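Local coordinates for variant surface glycoprotein MITAT 1.1 (Trypanosoma brucei brucei, PDB 5LY9), which coats the surface of the parasite and, as one of many antigenically distinct versions expressed in series, lets the trypanosome evade the host immune response, at residues Val49-Ala54 with Val344-Ile349; Ala61-Thr66 with Thr283-Lys288; Arg159-Leu162 with Pro168-Gln171; Asn179-Thr184 with Ala227-Met232. All coordinates share one frame; numbering follows the deposited sequence.

In the fold
The four contacts fall into two groups on opposite sides of the chain's centre, interaction 3 lying nearest the middle. Interactions 1 and 2, with centres about 20 Å apart, meet where consecutive helices 24-55 and 62-114 pack, V49 CG1 lying 3.3 Å from L65 O. Interactions 3 and 4, about 16 Å apart between centres, touch where Q171 packs on F181. Along the chain, interaction 1 encloses interaction 2, which encloses 3 and then 4 in series. Contact centres in different groups are about 50 Å or more apart. The first group is helix packing that also touches the second subunit; the other consists of loops beside the small four-stranded antiparallel sheet.

Interaction 1: residues Val49-Ala54 with Val344-Ile349; sequences VSIYLA and VELGDI
I51 and I349 share one side-chain shape, with chi1 at -70° in each, which sets CG2 anti to the backbone N and starts the longer CG1 branch beside that nitrogen. In I51 a nearly extended chi2 of 157° then carries CD1 across to helix 343-367. There this single methyl does most of the touching: it lies 3.6 Å from CG2 of I349, and it also reaches L346, whose CD2 is 3.9 Å away. CD1 also rests against the backbone, 3.7 Å from L346 O, a van der Waals approach to a carbonyl. The I51 and I349 chains pass at a slant, the second branch of I51 also coming within 3.9 Å of I349 CG2. Isoleucine suits the site because one branch reaches over while the other widens the apolar patch; leucine at 346 turns one methyl of its fork, CD2, to the same atom. All three residues are buried, and the helices come close here, CA of I51 and CA of I349 being 7.1 Å apart. L350 and Y353 extend the cover over I51. Also on segment 344-349, D348 forms a salt bridge with R74 of the second subunit. The arrangement is helix-helix packing in which an isoleucine of helix 24-55 lies against an isoleucine and a leucine of helix 343-367, as befits the largely helical A-type variant surface glycoproteins.

Interaction 2: residues Ala61-Thr66 with Thr283-Lys288; sequences ALQQLT and TLLLPK. Unlike the reference sequence in segment 61-66: L65 (reference Ser).
L285 lies against Q63 with its forked end turned to the base of the glutamine, and the two side chains cross obliquely. One prong, CD2, sits 4.0 Å from CB of Q63 and almost as near to its CG; the other, CD1, drops to the helix backbone and stands 3.8 Å from Q63 O. Only the aliphatic stem of the glutamine is therefore used here, while its chain runs on extended beyond CG and delivers OE1 to a hydrogen bond with K299. A long side chain with an apolar base and a polar tip fits this partly exposed edge well. One helical turn further on, L284 meets T66 in a similar slanting way: its CD1 is 4.2 Å from CG2 of T66 and 4.1 Å from T66 O. The threonine divides its branches by chemistry. With chi1 at -65° the methyl stands anti to the backbone N and faces the leucine, whereas OG1 turns back to donate a 2.8 Å hydrogen bond to L62 O. That bond satisfies the buried hydroxyl within its own helix; T66 N reaches the same carbonyl from the opposite face, so one oxygen holds both donors. The contact sets the first turn of helix 62-114 against the 283-285 region of helix 275-285, which has a wider pi-type turn; helix 295-304 closes in through L303 on both Q63 and L285, and the second subunit packs M355 on T66 and N352 on L284.

Interaction 3: residues Arg159-Leu162 with Pro168-Gln171; sequences RTEL and PNLQ
N169 and E161 provide the direct polar link. The amide ND2 donates to carboxylate OE1 over 2.8 Å, nearly straight at 173°; the acceptor lies in the amide plane, whereas the amide nitrogen meets OE1 on its syn side, somewhat out of the carboxylate plane. The two flat groups are tilted 30° from each other. E161 reaches this position by bending at chi2 (-51°), which curls the acid back although its CB points away. Its other oxygen, OE2, accepts a 2.8 Å bond from OG1 of T160 on the anti side, so both carboxylate oxygens are engaged and the group's rotation is restrained. A water adds a second bridge, donating to E161 O at 2.7 Å and accepting from N169 N at 2.9 Å. Carbon contacts come from P168, whose ring approaches two carbonyls: CG is 3.4 Å from T160 O and CD is 3.5 Å from E161 O. Lacking an N-H, proline meets them through carbon alone. This surface contact ties together two parts of the loop between strands 143-144 and 173-174. It is seated on helix 8-21, where E20 binds the backbone nitrogens of T160, E161 and L162, and beside helix 244-254, whose W250 and W246 touch L162 and L170.

Interaction 4: residues Asn179-Thr184 with Ala227-Met232; sequences NTFQPT and ATLANM
F181 and Q182 dock an irregular loop onto strand 228-229 and the residue just before it, beside a small four-stranded antiparallel sheet in which that strand is an inner one, between 173-174 and 218-220. The loop is tied down first at N179, whose main-chain N bonds to E226. T180 then lays its CG2 methyl over one face of the following phenyl ring, 3.6 Å above the plane. The opposite face of F181 receives L229: CD1 of the leucine is 4.1 Å from the centroid of the F181 ring and 27° off its normal, a CH-pi contact. Its closest ring atom is F181 CD2, at 3.7 Å, so the methyl is displaced toward that side of the ring. A flat aromatic suits this buried place because it can be sandwiched between two methyl groups, and A10 of helix 8-21 touches both F181 and L229. Next comes Q182, whose chain, extended beyond CG, reaches across to A227. Its amide divides its work, NE2 bonding to T4 O, while OE1 turns to A227 and packs against its small CB. The bond from A227 N to Q182 OE1 lies in the carbonyl plane but is bent, 139° at the hydrogen. One water completes a ring by donating to Q182 OE1 and to A227 O, each 2.7 Å from its oxygen.

Interaction 1: residues Val49-Ala54 with Val344-Ile349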
loop_
_atom_site.group_PDB
_atom_site.type_symbol
_atom_site.label_atom_id
_atom_site.label_comp_id
_atom_site.label_asym_id
_atom_site.label_seq_id
_atom_site.Cartn_x
_atom_site.Cartn_y
_atom_site.Cartn_z
ATOM N N VAL A 49 19.395 -22.925 -9.704
ATOM C CA VAL A 49 19.950 -24.167 -9.090
ATOM C C VAL A 49 19.102 -25.355 -9.479
ATOM O O VAL A 49 19.629 -26.415 -9.807
ATOM C CB VAL A 49 20.152 -24.048 -7.561
ATOM C CG1 VAL A 49 20.873 -25.261 -7.062
ATOM C CG2 VAL A 49 20.953 -22.778 -7.184
ATOM N N SER A 50 17.773 -25.194 -9.500
ATOM C CA SER A 50 16.871 -26.280 -9.901
ATOM C C SER A 50 17.114 -26.766 -11.326
ATOM O O SER A 50 17.089 -27.977 -11.607
ATOM C CB SER A 50 15.417 -25.880 -9.805
ATOM O OG SER A 50 15.030 -25.453 -8.482
ATOM N N ILE A 51 17.317 -25.825 -12.247
ATOM C CA ILE A 51 17.581 -26.139 -13.613
ATOM C C ILE A 51 18.929 -26.897 -13.751
ATOM O O ILE A 51 19.018 -27.902 -14.448
ATOM C CB ILE A 51 17.628 -24.836 -14.483
ATOM C CG1 ILE A 51 16.227 -24.205 -14.637
ATOM C CG2 ILE A 51 18.303 -25.137 -15.821
ATOM C CD1 ILE A 51 16.256 -22.704 -14.964
ATOM N N TYR A 52 19.952 -26.417 -13.046
ATOM C CA TYR A 52 21.253 -27.074 -13.094
ATOM C C TYR A 52 21.100 -28.536 -12.623
ATOM O O TYR A 52 21.655 -29.484 -13.219
ATOM C CB TYR A 52 22.220 -26.391 -12.176
ATOM C CG TYR A 52 23.602 -26.975 -12.273
ATOM C CD1 TYR A 52 23.961 -28.033 -11.529
ATOM C CD2 TYR A 52 24.564 -26.342 -13.085
ATOM C CE1 TYR A 52 25.257 -28.586 -11.652
ATOM C CE2 TYR A 52 25.866 -26.844 -13.176
ATOM C CZ TYR A 52 26.187 -27.957 -12.473
ATOM O OH TYR A 52 27.471 -28.495 -12.577
ATOM N N LEU A 53 20.391 -28.736 -11.523
ATOM C CA LEU A 53 20.183 -30.084 -11.027
ATOM C C LEU A 53 19.418 -30.931 -11.999
ATOM O O LEU A 53 19.739 -32.142 -12.178
ATOM C CB LEU A 53 19.440 -30.044 -9.724
ATOM C CG LEU A 53 20.256 -29.538 -8.553
ATOM C CD1 LEU A 53 19.358 -29.097 -7.401
ATOM C CD2 LEU A 53 21.170 -30.633 -8.089
ATOM N N ALA A 54 18.345 -30.377 -12.556
ATOM C CA ALA A 54 17.580 -31.167 -13.527
ATOM C C ALA A 54 18.377 -31.553 -14.757
ATOM O O ALA A 54 18.164 -32.655 -15.306
ATOM C CB ALA A 54 16.333 -30.438 -13.939
ATOM N N VAL A 344 9.778 -15.622 -15.431
ATOM C CA VAL A 344 8.924 -16.368 -16.348
ATOM C C VAL A 344 9.782 -17.218 -17.269
ATOM O O VAL A 344 9.543 -18.432 -17.464
ATOM C CB VAL A 344 8.020 -15.396 -17.188
ATOM C CG1 VAL A 344 7.311 -16.161 -18.279
ATOM C CG2 VAL A 344 7.049 -14.768 -16.257
ATOM N N GLU A 345 10.809 -16.611 -17.835
ATOM C CA GLU A 345 11.761 -17.405 -18.630
ATOM C C GLU A 345 12.362 -18.569 -17.905
ATOM O O GLU A 345 12.470 -19.654 -18.472
ATOM C CB GLU A 345 12.937 -16.563 -19.127
ATOM C CG GLU A 345 12.494 -15.543 -20.160
ATOM C CD GLU A 345 13.635 -14.669 -20.698
ATOM O OE1 GLU A 345 14.836 -15.038 -20.533
ATOM O OE2 GLU A 345 13.289 -13.539 -21.257
ATOM N N LEU A 346 12.772 -18.338 -16.664
ATOM C CA LEU A 346 13.422 -19.405 -15.892
ATOM C C LEU A 346 12.460 -20.523 -15.582
ATOM O O LEU A 346 12.799 -21.676 -15.655
ATOM C CB LEU A 346 14.021 -18.850 -14.611
ATOM C CG LEU A 346 15.264 -18.024 -14.930
ATOM C CD1 LEU A 346 15.587 -17.177 -13.716
ATOM C CD2 LEU A 346 16.518 -18.866 -15.319
ATOM N N GLY A 347 11.218 -20.160 -15.229
ATOM C CA GLY A 347 10.135 -21.133 -15.077
ATOM C C GLY A 347 9.918 -22.024 -16.306
ATOM O O GLY A 347 9.741 -23.245 -16.173
ATOM N N ASP A 348 9.925 -21.447 -17.486
ATOM C CA ASP A 348 9.819 -22.214 -18.724
ATOM C C ASP A 348 11.020 -23.198 -18.879
ATOM O O ASP A 348 10.850 -24.379 -19.258
ATOM C CB ASP A 348 9.887 -21.291 -19.955
ATOM C CG ASP A 348 8.611 -20.528 -20.232
ATOM O OD1 ASP A 348 7.583 -20.661 -19.537
ATOM O OD2 ASP A 348 8.681 -19.711 -21.227
ATOM N N ILE A 349 12.242 -22.708 -18.617
ATOM C CA ILE A 349 13.403 -23.561 -18.759
ATOM C C ILE A 349 13.332 -24.754 -17.765
ATOM O O ILE A 349 13.614 -25.899 -18.136
ATOM C CB ILE A 349 14.710 -22.754 -18.548
ATOM C CG1 ILE A 349 14.940 -21.776 -19.745
ATOM C CG2 ILE A 349 15.898 -23.662 -18.448
ATOM C CD1 ILE A 349 15.821 -20.596 -19.385
#

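Interaction 2: residues Ala61-Thr66 with Thr283-Lys288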
loop_
_atom_site.group_PDB
_atom_site.type_symbol
_atom_site.label_atom_id
_atom_site.label_comp_id
_atom_site.label_asym_id
_atom_site.label_seq_id
_atom_site.Cartn_x
_atom_site.Cartn_y
_atom_site.Cartn_z
ATOM N N ALA A 61 28.018 -32.545 -7.067
ATOM C CA ALA A 61 27.681 -31.527 -6.095
ATOM C C ALA A 61 26.238 -31.612 -5.684
ATOM O O ALA A 61 25.616 -30.570 -5.342
ATOM C CB ALA A 61 27.975 -30.175 -6.651
ATOM N N LEU A 62 25.720 -32.830 -5.685
ATOM C CA LEU A 62 24.269 -33.041 -5.483
ATOM C C LEU A 62 23.817 -32.448 -4.144
ATOM O O LEU A 62 22.798 -31.729 -4.132
ATOM C CB LEU A 62 23.907 -34.524 -5.580
ATOM C CG LEU A 62 22.435 -34.805 -5.282
ATOM C CD1 LEU A 62 21.585 -34.107 -6.310
ATOM C CD2 LEU A 62 22.163 -36.281 -5.291
ATOM N N GLN A 63 24.510 -32.773 -3.047
ATOM C CA GLN A 63 24.063 -32.336 -1.771
ATOM C C GLN A 63 24.231 -30.820 -1.569
ATOM O O GLN A 63 23.341 -30.191 -1.020
ATOM C CB GLN A 63 24.728 -33.064 -0.610
ATOM C CG GLN A 63 24.369 -34.555 -0.562
ATOM C CD GLN A 63 25.054 -35.279 0.624
ATOM O OE1 GLN A 63 25.218 -34.745 1.688
ATOM N NE2 GLN A 63 25.402 -36.513 0.435
ATOM N N GLN A 64 25.354 -30.258 -1.998
ATOM C CA GLN A 64 25.576 -28.790 -1.908
ATOM C C GLN A 64 24.486 -28.040 -2.679
ATOM O O GLN A 64 23.879 -27.081 -2.197
ATOM C CB GLN A 64 26.922 -28.437 -2.536
ATOM C CG GLN A 64 28.100 -29.014 -1.780
ATOM C CD GLN A 64 28.528 -30.425 -2.148
ATOM O OE1 GLN A 64 27.814 -31.200 -2.776
ATOM N NE2 GLN A 64 29.709 -30.804 -1.668
ATOM N N LEU A 65 24.174 -28.525 -3.856
ATOM C CA LEU A 65 23.222 -27.801 -4.738
ATOM C C LEU A 65 21.750 -27.993 -4.277
ATOM O O LEU A 65 20.943 -27.074 -4.341
ATOM C CB LEU A 65 23.413 -28.265 -6.176
ATOM C CG LEU A 65 24.776 -27.797 -6.745
ATOM C CD1 LEU A 65 24.940 -28.285 -8.147
ATOM C CD2 LEU A 65 24.846 -26.289 -6.776
ATOM N N THR A 66 21.432 -29.179 -3.787
ATOM C CA THR A 66 20.115 -29.446 -3.191
ATOM C C THR A 66 19.867 -28.476 -2.035
ATOM O O THR A 66 18.811 -27.881 -1.935
ATOM C CB THR A 66 19.978 -30.864 -2.733
ATOM O OG1 THR A 66 20.025 -31.752 -3.866
ATOM C CG2 THR A 66 18.698 -31.115 -2.004
ATOM N N THR A 283 16.916 -30.835 7.833
ATOM C CA THR A 283 15.746 -31.243 7.036
ATOM C C THR A 283 16.056 -32.152 5.864
ATOM O O THR A 283 15.343 -33.144 5.677
ATOM C CB THR A 283 15.010 -30.012 6.534
ATOM O OG1 THR A 283 14.560 -29.303 7.692
ATOM C CG2 THR A 283 13.742 -30.348 5.625
ATOM N N LEU A 284 17.052 -31.804 5.039
ATOM C CA LEU A 284 17.294 -32.474 3.752
ATOM C C LEU A 284 18.440 -33.434 3.741
ATOM O O LEU A 284 18.438 -34.361 2.967
ATOM C CB LEU A 284 17.544 -31.403 2.670
ATOM C CG LEU A 284 16.334 -30.538 2.295
ATOM C CD1 LEU A 284 16.756 -29.436 1.317
ATOM C CD2 LEU A 284 15.182 -31.428 1.791
ATOM N N LEU A 285 19.438 -33.253 4.605
ATOM C CA LEU A 285 20.692 -33.982 4.427
ATOM C C LEU A 285 21.077 -34.923 5.565
ATOM O O LEU A 285 21.757 -35.890 5.333
ATOM C CB LEU A 285 21.807 -32.980 4.075
ATOM C CG LEU A 285 21.678 -32.047 2.897
ATOM C CD1 LEU A 285 22.967 -31.197 2.637
ATOM C CD2 LEU A 285 21.417 -32.786 1.616
ATOM N N LEU A 286 20.702 -34.639 6.797
ATOM C CA LEU A 286 21.077 -35.477 7.912
ATOM C C LEU A 286 20.181 -36.713 8.024
ATOM O O LEU A 286 19.002 -36.632 7.767
ATOM C CB LEU A 286 21.025 -34.716 9.190
ATOM C CG LEU A 286 22.095 -33.578 9.325
ATOM C CD1 LEU A 286 21.986 -32.889 10.681
ATOM C CD2 LEU A 286 23.519 -33.925 9.064
ATOM N N PRO A 287 20.730 -37.856 8.417
ATOM C CA PRO A 287 19.842 -38.934 8.848
ATOM C C PRO A 287 18.924 -38.539 10.013
ATOM O O PRO A 287 19.325 -37.762 10.899
ATOM C CB PRO A 287 20.794 -39.991 9.344
ATOM C CG PRO A 287 22.200 -39.552 9.068
ATOM C CD PRO A 287 22.151 -38.091 8.737
ATOM N N LYS A 288 17.717 -39.120 10.074
ATOM C CA LYS A 288 16.750 -38.778 11.146
ATOM C C LYS A 288 17.262 -39.306 12.494
ATOM O O LYS A 288 16.992 -38.756 13.541
ATOM C CB LYS A 288 15.329 -39.275 10.800
ATOM C CG LYS A 288 15.062 -39.275 9.273
ATOM C CD LYS A 288 13.639 -38.955 8.825
ATOM C CE LYS A 288 13.526 -39.054 7.312
ATOM N NZ LYS A 288 13.307 -40.467 6.832
#

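Interaction 3: residues Arg159-Leu162 with Pro168-Gln171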
loop_
_atom_site.group_PDB
_atom_site.type_symbol
_atom_site.label_atom_id
_atom_site.label_comp_id
_atom_site.label_asym_id
_atom_site.label_seq_id
_atom_site.Cartn_x
_atom_site.Cartn_y
_atom_site.Cartn_z
ATOM N N ARG A 159 13.911 13.058 4.658
ATOM C CA ARG A 159 13.817 12.521 5.984
ATOM C C ARG A 159 14.228 13.515 7.027
ATOM O O ARG A 159 14.624 13.137 8.151
ATOM C CB ARG A 159 14.779 11.308 6.031
ATOM C CG ARG A 159 14.260 10.186 5.156
ATOM C CD ARG A 159 13.374 9.276 5.953
ATOM N NE ARG A 159 12.811 8.180 5.160
ATOM C CZ ARG A 159 12.060 7.213 5.682
ATOM N NH1 ARG A 159 11.761 7.164 6.970
ATOM N NH2 ARG A 159 11.597 6.286 4.876
ATOM N N THR A 160 14.029 14.809 6.726
ATOM C CA THR A 160 14.390 15.830 7.677
ATOM C C THR A 160 13.257 16.346 8.470
ATOM O O THR A 160 13.480 16.920 9.576
ATOM C CB THR A 160 15.053 17.038 6.926
ATOM O OG1 THR A 160 14.376 17.334 5.703
ATOM C CG2 THR A 160 16.513 16.642 6.601
ATOM N N GLU A 161 12.026 16.243 7.921
ATOM C CA GLU A 161 10.906 16.884 8.591
ATOM C C GLU A 161 10.181 15.937 9.553
ATOM O O GLU A 161 9.603 16.393 10.561
ATOM C CB GLU A 161 9.931 17.522 7.622
ATOM C CG GLU A 161 10.610 18.373 6.536
ATOM C CD GLU A 161 11.586 19.390 7.127
ATOM O OE1 GLU A 161 11.268 20.057 8.142
ATOM O OE2 GLU A 161 12.729 19.442 6.578
ATOM N N LEU A 162 10.259 14.637 9.276
ATOM C CA LEU A 162 9.646 13.628 10.145
ATOM C C LEU A 162 10.670 12.538 10.297
ATOM O O LEU A 162 10.935 11.779 9.353
ATOM C CB LEU A 162 8.338 13.093 9.529
ATOM C CG LEU A 162 7.723 11.874 10.244
ATOM C CD1 LEU A 162 7.669 12.157 11.749
ATOM C CD2 LEU A 162 6.350 11.474 9.661
ATOM N N PRO A 168 11.155 17.639 14.022
ATOM C CA PRO A 168 12.126 18.524 14.746
ATOM C C PRO A 168 11.998 20.000 14.433
ATOM O O PRO A 168 12.382 20.828 15.272
ATOM C CB PRO A 168 13.492 18.029 14.253
ATOM C CG PRO A 168 13.182 17.332 12.983
ATOM C CD PRO A 168 11.862 16.658 13.193
ATOM N N ASN A 169 11.447 20.336 13.270
ATOM C CA ASN A 169 11.363 21.745 12.867
ATOM C C ASN A 169 10.073 22.436 13.255
ATOM O O ASN A 169 9.981 23.678 13.138
ATOM C CB ASN A 169 11.697 21.887 11.390
ATOM C CG ASN A 169 13.104 21.462 11.096
ATOM O OD1 ASN A 169 14.017 21.784 11.855
ATOM N ND2 ASN A 169 13.311 20.775 9.983
ATOM N N LEU A 170 9.045 21.682 13.684
ATOM C CA LEU A 170 7.835 22.298 14.184
ATOM C C LEU A 170 8.064 22.991 15.468
ATOM O O LEU A 170 8.662 22.447 16.423
ATOM C CB LEU A 170 6.699 21.269 14.379
ATOM C CG LEU A 170 6.218 20.549 13.113
ATOM C CD1 LEU A 170 4.889 19.859 13.368
ATOM C CD2 LEU A 170 6.171 21.258 11.811
ATOM N N GLN A 171 7.599 24.232 15.524
ATOM C CA GLN A 171 7.751 25.053 16.702
ATOM C C GLN A 171 6.765 24.677 17.752
ATOM O O GLN A 171 5.736 24.015 17.460
ATOM C CB GLN A 171 7.504 26.520 16.331
ATOM C CG GLN A 171 8.419 27.009 15.232
ATOM C CD GLN A 171 9.865 26.788 15.611
ATOM O OE1 GLN A 171 10.514 25.823 15.152
ATOM N NE2 GLN A 171 10.304 27.530 16.563
HETATM O O HOH W 1 9.625 18.940 11.497
#

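Interaction 4: residues Asn179-Thr184 with Ala227-Met232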
loop_
_atom_site.group_PDB
_atom_site.type_symbol
_atom_site.label_atom_id
_atom_site.label_comp_id
_atom_site.label_asym_id
_atom_site.label_seq_id
_atom_site.Cartn_x
_atom_site.Cartn_y
_atom_site.Cartn_z
ATOM N N ASN A 179 4.163 37.450 21.993
ATOM C CA ASN A 179 4.403 37.675 20.559
ATOM C C ASN A 179 5.266 36.639 19.904
ATOM O O ASN A 179 6.000 36.962 18.975
ATOM C CB ASN A 179 4.885 39.098 20.272
ATOM C CG ASN A 179 4.037 40.129 20.970
ATOM O OD1 ASN A 179 2.811 40.152 20.800
ATOM N ND2 ASN A 179 4.662 40.926 21.824
ATOM N N THR A 180 5.161 35.389 20.349
ATOM C CA THR A 180 6.141 34.389 19.926
ATOM C C THR A 180 5.878 33.922 18.508
ATOM O O THR A 180 6.755 34.028 17.639
ATOM C CB THR A 180 6.125 33.153 20.853
ATOM O OG1 THR A 180 6.155 33.610 22.198
ATOM C CG2 THR A 180 7.369 32.208 20.505
ATOM N N PHE A 181 4.685 33.400 18.266
ATOM C CA PHE A 181 4.341 32.894 16.879
ATOM C C PHE A 181 3.290 33.764 16.166
ATOM O O PHE A 181 2.955 33.528 15.030
ATOM C CB PHE A 181 3.945 31.427 16.956
ATOM C CG PHE A 181 5.000 30.576 17.576
ATOM C CD1 PHE A 181 6.274 30.483 16.993
ATOM C CD2 PHE A 181 4.746 29.861 18.712
ATOM C CE1 PHE A 181 7.262 29.773 17.592
ATOM C CE2 PHE A 181 5.755 29.090 19.318
ATOM C CZ PHE A 181 7.011 29.052 18.758
ATOM N N GLN A 182 2.783 34.778 16.839
ATOM C CA GLN A 182 1.824 35.758 16.348
ATOM C C GLN A 182 2.416 37.115 16.798
ATOM O O GLN A 182 2.752 37.275 17.969
ATOM C CB GLN A 182 0.436 35.549 16.965
ATOM C CG GLN A 182 -0.280 34.334 16.397
ATOM C CD GLN A 182 -1.447 33.926 17.288
ATOM O OE1 GLN A 182 -1.291 33.139 18.234
ATOM N NE2 GLN A 182 -2.575 34.576 17.055
ATOM N N PRO A 183 2.618 38.029 15.866
ATOM C CA PRO A 183 3.326 39.271 16.221
ATOM C C PRO A 183 2.486 40.251 17.036
ATOM O O PRO A 183 1.270 40.032 17.313
ATOM C CB PRO A 183 3.647 39.870 14.855
ATOM C CG PRO A 183 2.506 39.447 13.988
ATOM C CD PRO A 183 2.152 38.025 14.498
ATOM N N THR A 184 3.115 41.384 17.381
ATOM C CA THR A 184 2.388 42.456 18.013
ATOM C C THR A 184 1.288 42.998 17.102
ATOM O O THR A 184 1.319 42.814 15.885
ATOM C CB THR A 184 3.353 43.600 18.368
ATOM O OG1 THR A 184 4.041 44.031 17.182
ATOM C CG2 THR A 184 4.421 43.107 19.317
ATOM N N ALA A 227 -2.543 31.612 20.213
ATOM C CA ALA A 227 -2.663 30.168 19.993
ATOM C C ALA A 227 -1.479 29.417 20.584
ATOM O O ALA A 227 -0.389 29.988 20.722
ATOM C CB ALA A 227 -2.720 29.892 18.511
ATOM N N THR A 228 -1.671 28.106 20.898
ATOM C CA THR A 228 -0.616 27.297 21.439
ATOM C C THR A 228 -0.228 26.268 20.385
ATOM O O THR A 228 -1.108 25.700 19.716
ATOM C CB THR A 228 -1.091 26.521 22.674
ATOM O OG1 THR A 228 -1.512 27.419 23.680
ATOM C CG2 THR A 228 0.003 25.598 23.190
ATOM N N LEU A 229 1.068 25.992 20.275
ATOM C CA LEU A 229 1.571 24.988 19.349
ATOM C C LEU A 229 2.226 23.930 20.231
ATOM O O LEU A 229 3.072 24.218 21.048
ATOM C CB LEU A 229 2.590 25.582 18.357
ATOM C CG LEU A 229 2.113 26.753 17.510
ATOM C CD1 LEU A 229 3.273 27.222 16.640
ATOM C CD2 LEU A 229 0.932 26.363 16.648
ATOM N N ALA A 230 1.838 22.680 20.010
ATOM C CA ALA A 230 2.230 21.607 20.846
ATOM C C ALA A 230 3.659 21.225 20.498
ATOM O O ALA A 230 4.114 21.477 19.434
ATOM C CB ALA A 230 1.309 20.402 20.621
ATOM N N ASN A 231 4.327 20.542 21.432
ATOM C CA ASN A 231 5.662 20.051 21.162
ATOM C C ASN A 231 5.631 18.683 20.490
ATOM O O ASN A 231 5.322 17.662 21.130
ATOM C CB ASN A 231 6.432 20.046 22.455
ATOM C CG ASN A 231 7.883 19.736 22.253
ATOM O OD1 ASN A 231 8.285 19.156 21.238
ATOM N ND2 ASN A 231 8.690 20.053 23.283
ATOM N N MET A 232 5.984 18.698 19.208
ATOM C CA MET A 232 5.941 17.525 18.335
ATOM C C MET A 232 7.371 17.024 18.066
ATOM O O MET A 232 7.539 16.104 17.296
ATOM C CB MET A 232 5.286 17.850 16.992
ATOM C CG MET A 232 3.959 18.563 17.104
ATOM S SD MET A 232 2.747 17.780 18.211
ATOM C CE MET A 232 2.329 16.421 17.207
HETATM O O HOH W 2 0.817 31.508 18.808
#